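Long-range contact in activator of Hsp90 ATPase homologue 1/2-like C-terminal domain-containing protein (Mycobacterium smegmatis, PDB 3UID), which is probably a type II toxin of the SRPBCC superfamily involved in the hypoxic response, structurally homologous to Mycobacterium tuberculosis Rv2035: residues A[76-81]-A[89-94]. Residues are numbered along the deposited sequence; the frame is centred on the assembly and turned at random.
Sequences GYWEIT and FSFLDG
Strands 73-84 and 88-96 form a beta hairpin, and W78 and F91 meet on one face of it. Their rings stack face to face. The five-membered ring of W78 and the F91 ring have centroids 3.9 Å apart and planes at 20°. F91 CE1 lies over the indole, 3.4 Å from W78 NE1. F91 CG lies between its backbone N and carbonyl carbon (chi1 61°), from where the ring extends over the indole. F89 extends the aromatic cluster at the far end of the indole, where its CE1 touches W78 CZ3 at 3.6 Å. At the pyrrole end, D93 OD1 sits in the indole plane, 3.1 Å from W78 CD1. The same oxygen is hydrogen-bonded to Y64 OH, which helps hold the carboxylate beside the indole. I80 CD1 packs on F91 CB on this face. The hairpin belongs to the antiparallel sheet of the SRPBCC (Bet v 1-like) fold, with strand 61-67 beside 73-84 and strand 109-118 beside 88-96. Y77 pairs with G94, and E79 with L92, each through two backbone hydrogen bonds. The bond from E79 N to L92 O is 2.8 Å long. T81 N adds a bond to S90 O. The side chains of Y77, E79 and L92 take the other face. The Y77 ring lies over G94, whose CA makes a CH-pi contact 4.0 Å from the ring centroid. L92 CD1 reaches E79 OE1, while E79 OE2 forms a salt bridge with R61. T81 CG2 meets L92 CG at 4.1 Å, the two side chains crossing at about a right angle.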
# COMPACT_ATOMS: atom_id res chain seq x y z
N GLY A 76 -8.54 2.50 -7.42
CA GLY A 76 -7.25 3.15 -7.53
C GLY A 76 -6.38 2.39 -8.49
O GLY A 76 -6.73 1.28 -8.93
N TYR A 77 -5.26 2.98 -8.86
CA TYR A 77 -4.33 2.31 -9.75
C TYR A 77 -2.91 2.72 -9.42
O TYR A 77 -2.66 3.82 -8.94
CB TYR A 77 -4.65 2.64 -11.22
CG TYR A 77 -4.60 4.12 -11.51
CD1 TYR A 77 -3.43 4.71 -11.98
CD2 TYR A 77 -5.70 4.93 -11.29
CE1 TYR A 77 -3.37 6.08 -12.23
CE2 TYR A 77 -5.65 6.29 -11.53
CZ TYR A 77 -4.49 6.86 -12.01
OH TYR A 77 -4.44 8.21 -12.26
N TRP A 78 -1.99 1.80 -9.67
CA TRP A 78 -0.57 2.08 -9.55
C TRP A 78 0.05 2.03 -10.94
O TRP A 78 -0.19 1.08 -11.69
CB TRP A 78 0.10 1.02 -8.69
CG TRP A 78 -0.28 0.97 -7.24
CD1 TRP A 78 -1.11 1.81 -6.56
CD2 TRP A 78 0.17 0.00 -6.29
NE1 TRP A 78 -1.19 1.44 -5.24
CE2 TRP A 78 -0.41 0.33 -5.05
CE3 TRP A 78 1.03 -1.10 -6.37
CZ2 TRP A 78 -0.18 -0.43 -3.90
CZ3 TRP A 78 1.27 -1.84 -5.23
CH2 TRP A 78 0.67 -1.50 -4.01
N GLU A 79 0.85 3.04 -11.28
CA GLU A 79 1.73 2.96 -12.45
C GLU A 79 3.12 2.65 -11.92
O GLU A 79 3.75 3.49 -11.27
CB GLU A 79 1.73 4.26 -13.25
CG GLU A 79 0.36 4.68 -13.77
CD GLU A 79 0.38 5.96 -14.59
OE1 GLU A 79 1.47 6.50 -14.85
OE2 GLU A 79 -0.72 6.42 -14.98
N ILE A 80 3.60 1.44 -12.19
CA ILE A 80 4.89 0.99 -11.67
C ILE A 80 6.04 1.66 -12.41
O ILE A 80 6.11 1.62 -13.64
CB ILE A 80 5.04 -0.54 -11.74
CG1 ILE A 80 3.81 -1.23 -11.15
CG2 ILE A 80 6.31 -1.00 -11.05
CD1 ILE A 80 3.55 -0.94 -9.69
N THR A 81 6.94 2.30 -11.65
CA THR A 81 8.08 2.97 -12.27
C THR A 81 9.43 2.27 -12.07
O THR A 81 10.33 2.42 -12.90
CB THR A 81 8.19 4.43 -11.79
OG1 THR A 81 8.36 4.44 -10.37
CG2 THR A 81 6.94 5.22 -12.17
N PHE A 89 10.10 -1.45 -4.62
CA PHE A 89 9.44 -1.04 -5.86
C PHE A 89 8.87 0.36 -5.71
O PHE A 89 8.67 0.84 -4.59
CB PHE A 89 8.42 -2.08 -6.40
CG PHE A 89 7.19 -2.28 -5.55
CD1 PHE A 89 6.02 -1.57 -5.83
CD2 PHE A 89 7.18 -3.19 -4.51
CE1 PHE A 89 4.86 -1.77 -5.07
CE2 PHE A 89 6.02 -3.39 -3.74
CZ PHE A 89 4.86 -2.67 -4.03
N SER A 90 8.67 1.03 -6.83
CA SER A 90 8.24 2.42 -6.83
C SER A 90 7.09 2.59 -7.80
O SER A 90 7.04 1.90 -8.82
CB SER A 90 9.39 3.33 -7.25
OG SER A 90 10.49 3.19 -6.36
N PHE A 91 6.19 3.52 -7.51
CA PHE A 91 5.00 3.67 -8.34
C PHE A 91 4.30 4.99 -8.11
O PHE A 91 4.45 5.63 -7.05
CB PHE A 91 4.00 2.52 -8.11
CG PHE A 91 3.48 2.43 -6.69
CD1 PHE A 91 2.31 3.08 -6.32
CD2 PHE A 91 4.17 1.68 -5.74
CE1 PHE A 91 1.83 2.98 -5.00
CE2 PHE A 91 3.71 1.58 -4.42
CZ PHE A 91 2.53 2.22 -4.05
N LEU A 92 3.53 5.40 -9.11
CA LEU A 92 2.62 6.53 -8.96
C LEU A 92 1.23 5.98 -8.65
O LEU A 92 0.81 4.98 -9.23
CB LEU A 92 2.59 7.34 -10.26
CG LEU A 92 3.97 7.72 -10.78
CD1 LEU A 92 3.92 8.14 -12.24
CD2 LEU A 92 4.58 8.80 -9.91
N ASP A 93 0.53 6.60 -7.71
CA ASP A 93 -0.79 6.10 -7.33
C ASP A 93 -1.88 7.15 -7.54
O ASP A 93 -1.70 8.31 -7.17
CB ASP A 93 -0.75 5.65 -5.87
CG ASP A 93 -2.13 5.32 -5.32
OD1 ASP A 93 -2.70 4.29 -5.74
OD2 ASP A 93 -2.64 6.09 -4.48
N GLY A 94 -3.00 6.73 -8.13
CA GLY A 94 -4.12 7.62 -8.36
C GLY A 94 -5.46 7.03 -7.96
O GLY A 94 -5.61 5.81 -7.94